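Local coordinates for protein Beta/alpha-amylase (Paenibacillus polymyxa, PDB 3VOC) that hydrolyses alpha-1,4-glucosidic linkages of starch through its family 14 beta-amylase domain, the part held here, releasing maltose from the non-reducing chain ends, at residues G282-P290 / G330-L341; F321-S329 / K371-Y381. All blocks are in the same frame, centred on the assembly; numbering follows the deposited sequence.

Contact 1 (G282-P290 / G330-L341)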
loop_
_atom_site.group_PDB
_atom_site.type_symbol
_atom_site.label_atom_id
_atom_site.label_comp_id
_atom_site.label_asym_id
_atom_site.label_seq_id
_atom_site.Cartn_x
_atom_site.Cartn_y
_atom_site.Cartn_z
ATOM N N GLY A 282 -3.692 -4.497 -4.986
ATOM C CA GLY A 282 -4.218 -5.346 -6.051
ATOM C C GLY A 282 -5.675 -5.694 -5.773
ATOM O O GLY A 282 -5.961 -6.703 -5.114
ATOM N N LEU A 283 -6.587 -4.868 -6.276
ATOM C CA LEU A 283 -8.009 -5.022 -5.976
ATOM C C LEU A 283 -8.658 -5.772 -7.142
ATOM O O LEU A 283 -9.421 -5.209 -7.936
ATOM C CB LEU A 283 -8.633 -3.650 -5.690
ATOM C CG LEU A 283 -8.002 -2.907 -4.488
ATOM C CD1 LEU A 283 -8.521 -1.477 -4.414
ATOM C CD2 LEU A 283 -8.335 -3.652 -3.169
ATOM N N HIS A 284 -8.294 -7.054 -7.231
ATOM C CA HIS A 284 -8.469 -7.882 -8.416
ATOM C C HIS A 284 -9.873 -8.479 -8.572
ATOM O O HIS A 284 -10.173 -9.073 -9.606
ATOM C CB HIS A 284 -7.424 -9.018 -8.434
ATOM C CG HIS A 284 -7.481 -9.917 -7.232
ATOM N ND1 HIS A 284 -8.400 -10.940 -7.104
ATOM C CD2 HIS A 284 -6.734 -9.942 -6.101
ATOM C CE1 HIS A 284 -8.224 -11.548 -5.943
ATOM N NE2 HIS A 284 -7.221 -10.960 -5.313
ATOM N N TRP A 285 -10.716 -8.329 -7.559
ATOM C CA TRP A 285 -12.051 -8.941 -7.604
ATOM C C TRP A 285 -13.132 -7.928 -7.976
ATOM O O TRP A 285 -12.939 -6.720 -7.806
ATOM C CB TRP A 285 -12.355 -9.675 -6.296
ATOM C CG TRP A 285 -12.347 -8.853 -5.037
ATOM C CD1 TRP A 285 -13.440 -8.397 -4.356
ATOM C CD2 TRP A 285 -11.198 -8.457 -4.260
ATOM N NE1 TRP A 285 -13.040 -7.717 -3.225
ATOM C CE2 TRP A 285 -11.675 -7.748 -3.140
ATOM C CE3 TRP A 285 -9.814 -8.630 -4.411
ATOM C CZ2 TRP A 285 -10.818 -7.195 -2.174
ATOM C CZ3 TRP A 285 -8.953 -8.076 -3.443
ATOM C CH2 TRP A 285 -9.467 -7.367 -2.346
ATOM N N GLN A 286 -14.251 -8.417 -8.517
ATOM C CA GLN A 286 -15.288 -7.554 -9.131
ATOM C C GLN A 286 -14.787 -6.713 -10.312
ATOM O O GLN A 286 -15.400 -5.702 -10.678
ATOM C CB GLN A 286 -15.985 -6.670 -8.084
ATOM C CG GLN A 286 -16.520 -7.445 -6.878
ATOM C CD GLN A 286 -17.467 -8.582 -7.266
ATOM O OE1 GLN A 286 -17.938 -8.660 -8.401
ATOM N NE2 GLN A 286 -17.729 -9.479 -6.326
ATOM N N MET A 287 -13.682 -7.132 -10.927
ATOM C CA MET A 287 -13.172 -6.411 -12.077
ATOM C C MET A 287 -14.168 -6.454 -13.239
ATOM O O MET A 287 -14.461 -5.417 -13.833
ATOM C CB MET A 287 -11.796 -6.952 -12.520
ATOM C CG MET A 287 -10.639 -6.512 -11.602
ATOM S SD MET A 287 -9.110 -7.366 -12.051
ATOM C CE MET A 287 -8.753 -6.611 -13.648
ATOM N N ASN A 288 -14.687 -7.640 -13.557
ATOM C CA ASN A 288 -15.581 -7.784 -14.708
ATOM C C ASN A 288 -17.031 -8.123 -14.336
ATOM O O ASN A 288 -17.757 -8.686 -15.143
ATOM C CB ASN A 288 -15.029 -8.817 -15.716
ATOM C CG ASN A 288 -14.888 -10.187 -15.110
ATOM O OD1 ASN A 288 -14.411 -10.319 -13.985
ATOM N ND2 ASN A 288 -15.295 -11.224 -15.851
ATOM N N ASN A 289 -17.444 -7.765 -13.125
ATOM C CA ASN A 289 -18.835 -7.897 -12.715
ATOM C C ASN A 289 -19.696 -7.001 -13.613
ATOM O O ASN A 289 -19.459 -5.803 -13.704
ATOM C CB ASN A 289 -18.987 -7.499 -11.236
ATOM C CG ASN A 289 -20.378 -7.805 -10.672
ATOM O OD1 ASN A 289 -20.510 -8.406 -9.609
ATOM N ND2 ASN A 289 -21.401 -7.361 -11.359
ATOM N N PRO A 290 -20.694 -7.585 -14.301
ATOM C CA PRO A 290 -21.496 -6.762 -15.226
ATOM C C PRO A 290 -22.225 -5.597 -14.537
ATOM O O PRO A 290 -22.359 -4.519 -15.130
ATOM C CB PRO A 290 -22.495 -7.763 -15.823
ATOM C CG PRO A 290 -22.552 -8.904 -14.843
ATOM C CD PRO A 290 -21.172 -8.978 -14.226
ATOM N N GLY A 330 -12.087 -14.651 -13.652
ATOM C CA GLY A 330 -13.149 -13.875 -14.304
ATOM C C GLY A 330 -14.552 -14.450 -14.144
ATOM O O GLY A 330 -15.523 -13.828 -14.547
ATOM N N THR A 331 -14.651 -15.627 -13.536
ATOM C CA THR A 331 -15.934 -16.293 -13.304
ATOM C C THR A 331 -16.693 -15.637 -12.145
ATOM O O THR A 331 -16.085 -15.149 -11.171
ATOM C CB THR A 331 -15.722 -17.782 -12.945
ATOM O OG1 THR A 331 -14.929 -17.859 -11.752
ATOM C CG2 THR A 331 -14.998 -18.530 -14.080
ATOM N N ALA A 332 -18.021 -15.632 -12.249
ATOM C CA ALA A 332 -18.890 -15.259 -11.135
ATOM C C ALA A 332 -18.705 -16.292 -10.024
ATOM O O ALA A 332 -18.440 -17.448 -10.315
ATOM C CB ALA A 332 -20.350 -15.242 -11.589
ATOM N N PRO A 333 -18.848 -15.882 -8.751
ATOM C CA PRO A 333 -19.191 -14.533 -8.315
ATOM C C PRO A 333 -17.993 -13.620 -7.982
ATOM O O PRO A 333 -18.210 -12.481 -7.591
ATOM C CB PRO A 333 -20.006 -14.793 -7.049
ATOM C CG PRO A 333 -19.333 -15.996 -6.432
ATOM C CD PRO A 333 -18.775 -16.820 -7.611
ATOM N N ASN A 334 -16.759 -14.108 -8.114
ATOM C CA ASN A 334 -15.582 -13.325 -7.683
ATOM C C ASN A 334 -15.148 -12.266 -8.684
ATOM O O ASN A 334 -14.571 -11.218 -8.303
ATOM C CB ASN A 334 -14.408 -14.255 -7.356
ATOM C CG ASN A 334 -14.727 -15.198 -6.210
ATOM O OD1 ASN A 334 -15.622 -14.930 -5.402
ATOM N ND2 ASN A 334 -13.999 -16.299 -6.126
ATOM N N TYR A 335 -15.429 -12.555 -9.957
ATOM C CA TYR A 335 -15.075 -11.704 -11.080
ATOM C C TYR A 335 -13.639 -11.209 -10.945
ATOM O O TYR A 335 -13.370 -10.008 -10.988
ATOM C CB TYR A 335 -16.074 -10.552 -11.208
ATOM C CG TYR A 335 -17.453 -11.003 -11.635
ATOM C CD1 TYR A 335 -17.706 -11.381 -12.961
ATOM C CD2 TYR A 335 -18.498 -11.075 -10.714
ATOM C CE1 TYR A 335 -18.975 -11.807 -13.362
ATOM C CE2 TYR A 335 -19.778 -11.491 -11.105
ATOM C CZ TYR A 335 -20.007 -11.844 -12.428
ATOM O OH TYR A 335 -21.256 -12.265 -12.819
ATOM N N SER A 336 -12.727 -12.166 -10.787
ATOM C CA SER A 336 -11.349 -11.876 -10.389
ATOM C C SER A 336 -10.385 -12.078 -11.556
ATOM O O SER A 336 -10.267 -13.179 -12.081
ATOM C CB SER A 336 -10.951 -12.779 -9.215
ATOM O OG SER A 336 -9.581 -12.624 -8.902
ATOM N N LEU A 337 -9.678 -11.017 -11.935
ATOM C CA LEU A 337 -8.742 -11.078 -13.051
ATOM C C LEU A 337 -7.376 -10.481 -12.669
ATOM O O LEU A 337 -6.930 -9.518 -13.285
ATOM C CB LEU A 337 -9.333 -10.361 -14.276
ATOM C CG LEU A 337 -10.583 -10.994 -14.898
ATOM C CD1 LEU A 337 -11.284 -10.002 -15.837
ATOM C CD2 LEU A 337 -10.228 -12.310 -15.627
ATOM N N PRO A 338 -6.715 -11.058 -11.643
ATOM C CA PRO A 338 -5.470 -10.473 -11.132
ATOM C C PRO A 338 -4.338 -10.471 -12.133
ATOM O O PRO A 338 -3.509 -9.578 -12.093
ATOM C CB PRO A 338 -5.110 -11.366 -9.925
ATOM C CG PRO A 338 -5.846 -12.656 -10.171
ATOM C CD PRO A 338 -7.117 -12.255 -10.877
ATOM N N SER A 339 -4.285 -11.462 -13.025
ATOM C CA SER A 339 -3.186 -11.523 -13.985
ATOM C C SER A 339 -3.306 -10.399 -15.022
ATOM O O SER A 339 -2.318 -9.745 -15.363
ATOM C CB SER A 339 -3.137 -12.905 -14.657
ATOM O OG SER A 339 -2.052 -12.969 -15.551
ATOM N N THR A 340 -4.525 -10.175 -15.518
ATOM C CA THR A 340 -4.838 -9.008 -16.357
ATOM C C THR A 340 -4.552 -7.690 -15.631
ATOM O O THR A 340 -4.042 -6.750 -16.221
ATOM C CB THR A 340 -6.321 -9.061 -16.810
ATOM O OG1 THR A 340 -6.486 -10.118 -17.773
ATOM C CG2 THR A 340 -6.800 -7.723 -17.415
ATOM N N LEU A 341 -4.896 -7.615 -14.349
ATOM C CA LEU A 341 -4.640 -6.400 -13.555
ATOM C C LEU A 341 -3.139 -6.098 -13.475
ATOM O O LEU A 341 -2.712 -4.952 -13.717
ATOM C CB LEU A 341 -5.257 -6.525 -12.155
ATOM C CG LEU A 341 -5.053 -5.387 -11.152
ATOM C CD1 LEU A 341 -5.627 -4.075 -11.686
ATOM C CD2 LEU A 341 -5.705 -5.782 -9.815
HETATM O O HOH W 1 -20.415 -11.144 -7.152
#

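Contact 2 (F321-S329 / K371-Y381)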
loop_
_atom_site.group_PDB
_atom_site.type_symbol
_atom_site.label_atom_id
_atom_site.label_comp_id
_atom_site.label_asym_id
_atom_site.label_seq_id
_atom_site.Cartn_x
_atom_site.Cartn_y
_atom_site.Cartn_z
ATOM N N PHE A 321 3.803 -3.400 -7.090
ATOM C CA PHE A 321 2.498 -3.981 -7.303
ATOM C C PHE A 321 2.503 -5.418 -6.813
ATOM O O PHE A 321 3.563 -5.975 -6.516
ATOM C CB PHE A 321 2.036 -3.852 -8.770
ATOM C CG PHE A 321 0.547 -4.012 -8.937
ATOM C CD1 PHE A 321 -0.328 -3.106 -8.334
ATOM C CD2 PHE A 321 0.018 -5.090 -9.649
ATOM C CE1 PHE A 321 -1.723 -3.267 -8.452
ATOM C CE2 PHE A 321 -1.382 -5.255 -9.784
ATOM C CZ PHE A 321 -2.245 -4.348 -9.182
ATOM N N THR A 322 1.314 -6.005 -6.710
ATOM C CA THR A 322 1.130 -7.292 -6.052
ATOM C C THR A 322 0.239 -8.197 -6.903
ATOM O O THR A 322 -0.146 -7.823 -8.022
ATOM C CB THR A 322 0.533 -7.076 -4.635
ATOM O OG1 THR A 322 0.363 -8.337 -3.991
ATOM C CG2 THR A 322 -0.809 -6.361 -4.716
ATOM N N CYS A 323 -0.083 -9.378 -6.380
ATOM C CA CYS A 323 -0.849 -10.413 -7.100
ATOM C C CYS A 323 -0.110 -11.056 -8.269
ATOM O O CYS A 323 -0.733 -11.761 -9.082
ATOM C CB CYS A 323 -2.205 -9.915 -7.608
ATOM S SG CYS A 323 -3.149 -9.097 -6.396
ATOM N N LEU A 324 1.208 -10.861 -8.330
ATOM C CA LEU A 324 2.013 -11.439 -9.403
ATOM C C LEU A 324 1.919 -12.967 -9.532
ATOM O O LEU A 324 2.181 -13.529 -10.612
ATOM C CB LEU A 324 3.477 -11.011 -9.273
ATOM C CG LEU A 324 3.841 -9.758 -10.064
ATOM C CD1 LEU A 324 3.162 -8.507 -9.497
ATOM C CD2 LEU A 324 5.360 -9.579 -10.045
ATOM N N GLU A 325 1.534 -13.632 -8.443
ATOM C CA GLU A 325 1.460 -15.096 -8.435
ATOM C C GLU A 325 0.125 -15.670 -8.913
ATOM O O GLU A 325 0.011 -16.899 -9.113
ATOM C CB GLU A 325 1.788 -15.644 -7.031
ATOM C CG GLU A 325 0.603 -15.765 -6.053
ATOM C CD GLU A 325 0.117 -14.430 -5.444
ATOM O OE1 GLU A 325 0.526 -13.333 -5.901
ATOM O OE2 GLU A 325 -0.695 -14.492 -4.493
ATOM N N MET A 326 -0.875 -14.804 -9.084
ATOM C CA MET A 326 -2.257 -15.247 -9.339
ATOM C C MET A 326 -2.620 -15.325 -10.817
ATOM O O MET A 326 -2.082 -14.581 -11.636
ATOM C CB MET A 326 -3.250 -14.310 -8.667
ATOM C CG MET A 326 -3.345 -14.468 -7.187
ATOM S SD MET A 326 -4.648 -13.396 -6.563
ATOM C CE MET A 326 -4.295 -13.619 -4.809
ATOM N N SER A 327 -3.555 -16.215 -11.138
ATOM C CA SER A 327 -4.045 -16.371 -12.511
ATOM C C SER A 327 -5.410 -15.725 -12.675
ATOM O O SER A 327 -6.136 -15.534 -11.698
ATOM C CB SER A 327 -4.134 -17.855 -12.889
ATOM O OG SER A 327 -2.872 -18.482 -12.822
ATOM N N ASP A 328 -5.751 -15.388 -13.916
ATOM C CA ASP A 328 -7.080 -14.882 -14.247
ATOM C C ASP A 328 -8.142 -15.948 -14.085
ATOM O O ASP A 328 -7.927 -17.112 -14.430
ATOM C CB ASP A 328 -7.107 -14.378 -15.689
ATOM C CG ASP A 328 -6.591 -12.961 -15.818
ATOM O OD1 ASP A 328 -6.438 -12.281 -14.786
ATOM O OD2 ASP A 328 -6.346 -12.528 -16.956
ATOM N N SER A 329 -9.290 -15.546 -13.563
ATOM C CA SER A 329 -10.439 -16.427 -13.525
ATOM C C SER A 329 -11.593 -15.742 -14.233
ATOM O O SER A 329 -12.019 -16.182 -15.314
ATOM C CB SER A 329 -10.816 -16.811 -12.093
ATOM O OG SER A 329 -12.104 -17.414 -12.091
ATOM N N LYS A 371 4.163 -18.171 -12.517
ATOM C CA LYS A 371 3.404 -16.955 -12.799
ATOM C C LYS A 371 4.196 -15.693 -12.471
ATOM O O LYS A 371 4.210 -14.756 -13.263
ATOM C CB LYS A 371 2.041 -16.946 -12.104
ATOM C CG LYS A 371 0.877 -17.102 -13.090
ATOM C CD LYS A 371 0.673 -15.808 -13.893
ATOM C CE LYS A 371 -0.555 -15.871 -14.778
ATOM N NZ LYS A 371 -0.379 -16.769 -15.970
ATOM N N ILE A 372 4.873 -15.686 -11.321
ATOM C CA ILE A 372 5.701 -14.544 -10.944
ATOM C C ILE A 372 6.795 -14.358 -11.987
ATOM O O ILE A 372 7.053 -13.239 -12.427
ATOM C CB ILE A 372 6.329 -14.684 -9.522
ATOM C CG1 ILE A 372 5.225 -14.660 -8.448
ATOM C CG2 ILE A 372 7.313 -13.529 -9.255
ATOM C CD1 ILE A 372 5.628 -15.337 -7.149
ATOM N N GLU A 373 7.433 -15.463 -12.373
ATOM C CA GLU A 373 8.485 -15.428 -13.383
ATOM C C GLU A 373 8.003 -14.779 -14.679
ATOM O O GLU A 373 8.708 -13.955 -15.254
ATOM C CB GLU A 373 9.016 -16.831 -13.698
ATOM C CG GLU A 373 10.234 -16.791 -14.631
ATOM C CD GLU A 373 10.559 -18.146 -15.227
ATOM O OE1 GLU A 373 9.617 -18.873 -15.598
ATOM O OE2 GLU A 373 11.760 -18.471 -15.333
ATOM N N GLU A 374 6.813 -15.162 -15.132
ATOM C CA GLU A 374 6.219 -14.573 -16.344
ATOM C C GLU A 374 6.095 -13.048 -16.221
ATOM O O GLU A 374 6.486 -12.309 -17.128
ATOM C CB GLU A 374 4.863 -15.240 -16.656
ATOM C CG GLU A 374 3.988 -14.501 -17.683
ATOM C CD GLU A 374 2.482 -14.679 -17.436
ATOM O OE1 GLU A 374 1.682 -13.796 -17.823
ATOM O OE2 GLU A 374 2.091 -15.713 -16.863
ATOM N N LYS A 375 5.576 -12.582 -15.085
ATOM C CA LYS A 375 5.356 -11.161 -14.892
ATOM C C LYS A 375 6.647 -10.362 -14.840
ATOM O O LYS A 375 6.799 -9.369 -15.571
ATOM C CB LYS A 375 4.482 -10.890 -13.641
ATOM C CG LYS A 375 3.063 -11.546 -13.714
ATOM C CD LYS A 375 2.376 -11.264 -15.053
ATOM C CE LYS A 375 0.892 -11.725 -15.042
ATOM N NZ LYS A 375 0.271 -11.724 -16.423
ATOM N N ILE A 376 7.592 -10.799 -14.005
ATOM C CA ILE A 376 8.841 -10.033 -13.846
ATOM C C ILE A 376 9.649 -9.942 -15.150
ATOM O O ILE A 376 10.310 -8.939 -15.382
ATOM C CB ILE A 376 9.712 -10.511 -12.624
ATOM C CG1 ILE A 376 10.149 -11.976 -12.770
ATOM C CG2 ILE A 376 8.933 -10.308 -11.312
ATOM C CD1 ILE A 376 11.018 -12.490 -11.603
ATOM N N THR A 377 9.578 -10.979 -15.993
ATOM C CA THR A 377 10.323 -11.004 -17.253
ATOM C C THR A 377 9.591 -10.277 -18.393
ATOM O O THR A 377 10.244 -9.680 -19.249
ATOM C CB THR A 377 10.673 -12.446 -17.729
ATOM O OG1 THR A 377 9.474 -13.217 -17.848
ATOM C CG2 THR A 377 11.634 -13.140 -16.748
ATOM N N LYS A 378 8.253 -10.335 -18.415
ATOM C CA LYS A 378 7.461 -9.594 -19.408
ATOM C C LYS A 378 7.627 -8.088 -19.217
ATOM O O LYS A 378 7.640 -7.328 -20.185
ATOM C CB LYS A 378 5.969 -9.927 -19.305
ATOM C CG LYS A 378 5.521 -11.144 -20.099
ATOM C CD LYS A 378 4.033 -11.433 -19.852
ATOM C CE LYS A 378 3.539 -12.628 -20.673
ATOM N NZ LYS A 378 2.096 -12.958 -20.378
ATOM N N PHE A 379 7.752 -7.658 -17.968
ATOM C CA PHE A 379 7.652 -6.227 -17.669
ATOM C C PHE A 379 8.909 -5.573 -17.108
ATOM O O PHE A 379 8.868 -4.434 -16.642
ATOM C CB PHE A 379 6.429 -5.971 -16.784
ATOM C CG PHE A 379 5.127 -6.389 -17.425
ATOM C CD1 PHE A 379 4.625 -5.689 -18.527
ATOM C CD2 PHE A 379 4.411 -7.480 -16.936
ATOM C CE1 PHE A 379 3.435 -6.076 -19.146
ATOM C CE2 PHE A 379 3.209 -7.882 -17.547
ATOM C CZ PHE A 379 2.718 -7.169 -18.655
ATOM N N GLY A 380 10.028 -6.285 -17.138
ATOM C CA GLY A 380 11.296 -5.659 -16.731
ATOM C C GLY A 380 11.297 -5.184 -15.283
ATOM O O GLY A 380 11.811 -4.096 -14.974
ATOM N N TYR A 381 10.734 -6.003 -14.391
ATOM C CA TYR A 381 10.741 -5.688 -12.952
ATOM C C TYR A 381 12.156 -5.519 -12.402
ATOM O O TYR A 381 13.097 -6.200 -12.848
ATOM C CB TYR A 381 9.969 -6.745 -12.149
ATOM C CG TYR A 381 8.477 -6.478 -12.069
ATOM C CD1 TYR A 381 7.860 -6.256 -10.828
ATOM C CD2 TYR A 381 7.682 -6.445 -13.221
ATOM C CE1 TYR A 381 6.495 -6.014 -10.734
ATOM C CE2 TYR A 381 6.290 -6.203 -13.137
ATOM C CZ TYR A 381 5.715 -5.982 -11.878
ATOM O OH TYR A 381 4.368 -5.715 -11.748
#

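Contact 1 (G282-P290 / G330-L341)
M287 and L341 meet at the apolar centre: the methionine CE lies 3.8 Å from L341 CB, and its SD packs against L337 CB. A bend at chi3 (69°) turns the methyl group back toward the first turn of helix 338-352. Next to it, L341 CD2 rests on the backbone of L283 and H284, and H284 CB sits 3.6 Å from P338 CB. The imidazole of H284 carries the contact into polar territory. Its ND1 and S336 OG are hydrogen-bonded at 2.7 Å, the hydroxyl near the ring plane, while W285 CE3 covers one ring face; together they probably limit the ring's rotation. H284 probably binds substrate, as in other beta-amylases, and S336 would then be a second-shell residue that positions it.

Backbone bonds then bind the two loops: L337 N to H284 O, Q286 N to N334 O at 2.8 Å, and M287 N to Y335 O. Farther out, N289 CA makes a CH-pi contact over one face of the Y335 ring, 3.6 Å from the centroid, and A332 CA of the tyrosine's own segment lies toward the rim of the opposite face; P290 CD touches near the tyrosine hydroxyl. The N288 amide stands steeply to this ring, and its ND2 meets a lone pair of G330 O at 2.9 Å. At the edge, Q286 NE2, bonded chiefly to P178 O, also makes a long bond to P333 O (3.3 Å), and a water links NE2 and P333 O.

These loops follow strands 275-279 and 318-321 of the (beta/alpha)8 TIM barrel. Helix 295-300 lies against L283, M287 and L341 through E297, and the last residues of 330-341 form the first turn of helix 338-352.

Contact 2 (F321-S329 / K371-Y381)
F321 makes a light contact, its CB lying 4.2 Å from Y381 OH; that hydroxyl is hydrogen-bonded to S346 of helix 338-352. T322, which probably binds substrate, and C323 then carry the chain into a type I turn, C323 to M326, which brings L324 against helix 367-378. L324 provides most of the apolar contact. Its CD2 lies over a face of the Y381 ring, 4.2 Å from the centroid, and touches I376 CG2 at 3.9 Å, while CD1 approaches the tyrosine hydroxyl and CG meets K375 CB. The leucine and tyrosine side chains come from opposite directions, whereas I376 crosses the leucine at about a right angle.

At E325 the contact is made by CB, 3.8 Å from I372 CG1. E325 points away from the helix, and a bend at chi2 (-76°) helps bring its carboxylate to the backbone amides of A361 and L362. The loop there holds the probable substrate-binding positions N360 and A361. Beyond E325, K371 lies alongside the segment, its CB 3.6 Å from E325 O. The bend at chi4 (-73°) brings NZ to the syn lone pair of E374 OE2 at 2.8 Å. K375 and K378 reach E374 OE1 from opposite faces of the carboxylate, so this one acid probably offsets charge on three lysines; K375 also pairs with D343.

The contact thus packs the loop after the sixth barrel strand onto helix 367-378, which follows the seventh. F384 of strand 383-386 touches L324 and I372, and helix 403-411 covers I372 and I376 through I410.

Both contacts use the connection from strand 318-321 to helix 338-352: contact 2 uses its first part and contact 1 the remainder. Contact 1 joins two loops, with the start of helix 338-352, at the C-terminal end of the barrel strands and is only partly buried, relying largely on backbone and amide hydrogen bonds round a small apolar centre. Contact 2 is the more buried, its loop meeting a helix through apolar side chains, with the charges gathered along the helix itself. Their centres lie about 16 Å apart, and they touch where T340 OG1 and D328 OD2 are probably hydrogen-bonded, as are S339 OG and K375 NZ, near the start of helix 338-352.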